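Local coordinates for URE2 protein (Saccharomyces cerevisiae, PDB 1K0A), which represses nitrogen-utilization genes when nitrogen is plentiful by holding phosphorylated GATA activators in the cytoplasm, and has glutathione peroxidase activity in its GST-like domain, at the S-hexylglutathione site. Numbering follows the deposited sequence. Chains: chain A/B, URE2 protein.

The S-hexylglutathione site. Residues chain A 27-30, 52, 70-72, 86-87, 137, 222; chain B 127. With GTX (S-hexylglutathione), chain C.
The gamma-glutamyl carboxylate of S-hexylglutathione, a glutathione S-conjugate in the glutathione site of the GST-like C-terminal part of Ure2p, sits at the start of helix 87-102. The backbone N of A:Ser87 gives GTX O11 a nearly straight hydrogen bond of 2.8 Å (171° at H). The A:Ser87 hydroxyl OG, set between backbone N and carbonyl carbon (chi1 69°), binds O12. The helix N-terminus may thus favour the charged carboxylate. GTX N1, the amino group, meets A:Glu86 OE2 at 2.7 Å, on its syn lone pair; the A:Glu86 chain bends at chi2 (-65°). B:Ser127 OG lies 3.1 Å from GTX N1, a likely hydrogen bond, and water 3 links B:Ser127 O to N1, so the partner subunit contributes to this end. Mid-ligand, A:Val71, before cis A:Pro72, pairs with the cysteinyl backbone in beta-strand fashion. Its N binds O2, and A:Val71 O takes GTX N2 at 2.8 Å, nearly along the C=O axis. GTX O31 of the glycyl carboxylate lies above the guanidinium plane of A:Arg70, 2.9 Å from NH2, a salt bridge without a directed hydrogen bond. GTX O32 lies over the A:Phe52 face, 3.5 Å from CE2. A:Ala28 packs against the thioether sulfur SG2. A:Trp222 CH2 meets C1S. A:Pro29 CB lies over the centre of the A:Trp222 ring. GTX C6S sits over that same face, off its rim, 3.7 Å from A:Trp222 CZ3. C6S is held between A:Leu137 CD1 and A:Pro29 CD, the latter 3.5 Å from GTX C6S.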
loop_
_atom_site.group_PDB
_atom_site.type_symbol
_atom_site.label_atom_id
_atom_site.label_comp_id
_atom_site.label_asym_id
_atom_site.label_seq_id
_atom_site.Cartn_x
_atom_site.Cartn_y
_atom_site.Cartn_z
ATOM N N SER A 27 17.692 7.061 6.745
ATOM C CA SER A 27 17.188 5.951 7.549
ATOM C C SER A 27 15.801 5.518 7.076
ATOM O O SER A 27 15.027 4.933 7.837
ATOM C CB SER A 27 17.113 6.372 9.021
ATOM O OG SER A 27 18.377 6.808 9.495
ATOM N N ALA A 28 15.486 5.811 5.818
ATOM C CA ALA A 28 14.181 5.468 5.261
ATOM C C ALA A 28 14.274 4.298 4.300
ATOM O O ALA A 28 14.604 4.475 3.129
ATOM C CB ALA A 28 13.586 6.677 4.551
ATOM N N PRO A 29 13.993 3.076 4.783
ATOM C CA PRO A 29 14.071 1.926 3.878
ATOM C C PRO A 29 13.159 2.164 2.676
ATOM O O PRO A 29 13.543 1.902 1.535
ATOM C CB PRO A 29 13.603 0.765 4.758
ATOM C CG PRO A 29 14.026 1.198 6.136
ATOM C CD PRO A 29 13.635 2.650 6.148
ATOM N N ASN A 30 11.960 2.673 2.949
ATOM C CA ASN A 30 10.980 2.968 1.909
ATOM C C ASN A 30 11.608 3.844 0.840
ATOM O O ASN A 30 11.329 3.689 -0.344
ATOM C CB ASN A 30 9.767 3.672 2.518
ATOM C CG ASN A 30 8.759 2.697 3.103
ATOM O OD1 ASN A 30 8.152 2.969 4.133
ATOM N ND2 ASN A 30 8.567 1.561 2.437
ATOM N N PHE A 52 13.957 16.538 8.702
ATOM C CA PHE A 52 12.722 16.891 9.385
ATOM C C PHE A 52 12.951 17.766 10.613
ATOM O O PHE A 52 12.088 18.573 10.972
ATOM C CB PHE A 52 11.948 15.620 9.758
ATOM C CG PHE A 52 11.473 14.826 8.565
ATOM C CD1 PHE A 52 12.385 14.146 7.753
ATOM C CD2 PHE A 52 10.119 14.780 8.237
ATOM C CE1 PHE A 52 11.952 13.433 6.631
ATOM C CE2 PHE A 52 9.673 14.072 7.116
ATOM C CZ PHE A 52 10.591 13.398 6.312
ATOM N N ARG A 70 5.660 13.047 3.961
ATOM C CA ARG A 70 6.542 11.936 4.310
ATOM C C ARG A 70 7.371 11.570 3.090
ATOM O O ARG A 70 7.068 11.996 1.976
ATOM C CB ARG A 70 5.720 10.710 4.750
ATOM C CG ARG A 70 5.390 10.641 6.248
ATOM C CD ARG A 70 4.964 11.994 6.787
ATOM N NE ARG A 70 4.624 11.981 8.211
ATOM C CZ ARG A 70 4.468 13.079 8.948
ATOM N NH1 ARG A 70 4.628 14.285 8.403
ATOM N NH2 ARG A 70 4.136 12.977 10.227
ATOM N N VAL A 71 8.432 10.799 3.297
ATOM C CA VAL A 71 9.260 10.360 2.185
ATOM C C VAL A 71 9.026 8.864 2.043
ATOM O O VAL A 71 8.644 8.202 3.012
ATOM C CB VAL A 71 10.758 10.631 2.439
ATOM C CG1 VAL A 71 10.999 12.126 2.479
ATOM C CG2 VAL A 71 11.210 9.959 3.743
ATOM N N PRO A 72 9.256 8.304 0.841
ATOM C CA PRO A 72 9.715 8.962 -0.382
ATOM C C PRO A 72 8.647 9.628 -1.238
ATOM O O PRO A 72 7.454 9.354 -1.115
ATOM C CB PRO A 72 10.367 7.820 -1.144
ATOM C CG PRO A 72 9.440 6.687 -0.833
ATOM C CD PRO A 72 9.248 6.836 0.661
ATOM N N GLU A 86 4.041 8.056 -1.861
ATOM C CA GLU A 86 3.814 6.660 -1.481
ATOM C C GLU A 86 4.734 5.768 -2.339
ATOM O O GLU A 86 4.606 5.719 -3.567
ATOM C CB GLU A 86 2.346 6.246 -1.662
ATOM C CG GLU A 86 1.427 6.740 -0.552
ATOM C CD GLU A 86 1.737 6.126 0.816
ATOM O OE1 GLU A 86 1.739 6.878 1.814
ATOM O OE2 GLU A 86 1.966 4.897 0.905
ATOM N N SER A 87 5.661 5.080 -1.672
ATOM C CA SER A 87 6.632 4.198 -2.326
ATOM C C SER A 87 6.016 3.182 -3.286
ATOM O O SER A 87 6.567 2.923 -4.360
ATOM C CB SER A 87 7.477 3.457 -1.271
ATOM O OG SER A 87 6.720 2.493 -0.545
ATOM N N LEU A 137 9.832 -0.863 16.081
ATOM C CA LEU A 137 10.943 0.040 16.360
ATOM C C LEU A 137 10.488 1.175 17.253
ATOM O O LEU A 137 11.185 1.553 18.188
ATOM C CB LEU A 137 11.524 0.626 15.074
ATOM C CG LEU A 137 12.341 -0.295 14.173
ATOM C CD1 LEU A 137 12.695 0.420 12.869
ATOM C CD2 LEU A 137 13.596 -0.723 14.905
ATOM N N TRP A 222 13.903 -3.323 4.081
ATOM C CA TRP A 222 13.410 -3.619 5.415
ATOM C C TRP A 222 14.080 -4.834 6.069
ATOM O O TRP A 222 14.292 -4.849 7.285
ATOM C CB TRP A 222 11.889 -3.782 5.384
ATOM C CG TRP A 222 11.179 -2.500 5.028
ATOM C CD1 TRP A 222 10.845 -2.066 3.773
ATOM C CD2 TRP A 222 10.777 -1.458 5.933
ATOM N NE1 TRP A 222 10.261 -0.822 3.842
ATOM C CE2 TRP A 222 10.206 -0.424 5.154
ATOM C CE3 TRP A 222 10.844 -1.298 7.326
ATOM C CZ2 TRP A 222 9.704 0.759 5.723
ATOM C CZ3 TRP A 222 10.343 -0.124 7.892
ATOM C CH2 TRP A 222 9.779 0.890 7.087
ATOM N N SER B 127 -2.091 1.676 3.753
ATOM C CA SER B 127 -0.911 1.561 4.586
ATOM C C SER B 127 -0.755 2.640 5.654
ATOM O O SER B 127 0.024 2.477 6.589
ATOM C CB SER B 127 0.352 1.526 3.723
ATOM O OG SER B 127 0.709 2.824 3.300
HETATM N N1 GTX C . 3.286 4.466 3.258
HETATM C CA1 GTX C . 4.543 5.332 3.037
HETATM C C1 GTX C . 5.273 4.794 1.828
HETATM O O11 GTX C . 5.858 5.593 1.072
HETATM O O12 GTX C . 5.254 3.433 1.600
HETATM C CB1 GTX C . 5.416 5.290 4.341
HETATM C CG1 GTX C . 6.729 6.142 4.240
HETATM C CD1 GTX C . 7.334 6.352 5.591
HETATM O OE1 GTX C . 6.956 5.698 6.611
HETATM N N2 GTX C . 8.303 7.282 5.617
HETATM C CA2 GTX C . 8.991 7.602 6.874
HETATM C C2 GTX C . 8.934 9.172 7.116
HETATM O O2 GTX C . 8.950 9.949 6.179
HETATM C CB2 GTX C . 10.525 7.244 6.788
HETATM S SG2 GTX C . 10.834 5.482 6.501
HETATM C C1S GTX C . 9.899 4.559 7.777
HETATM C C2S GTX C . 10.404 4.856 9.185
HETATM C C3S GTX C . 10.300 3.696 10.165
HETATM C C4S GTX C . 11.490 3.368 11.093
HETATM C C5S GTX C . 12.873 3.158 10.415
HETATM C C6S GTX C . 13.009 1.895 9.534
HETATM N N3 GTX C . 8.849 9.587 8.346
HETATM C CA3 GTX C . 7.565 9.864 9.008
HETATM C C3 GTX C . 7.647 11.158 9.737
HETATM O O31 GTX C . 6.697 11.673 10.406
HETATM O O32 GTX C . 8.836 11.756 9.630
HETATM O O HOH W 1 3.422 2.821 -0.626
HETATM O O HOH W 2 5.788 8.063 0.846
HETATM O O HOH W 3 2.980 3.524 6.098
#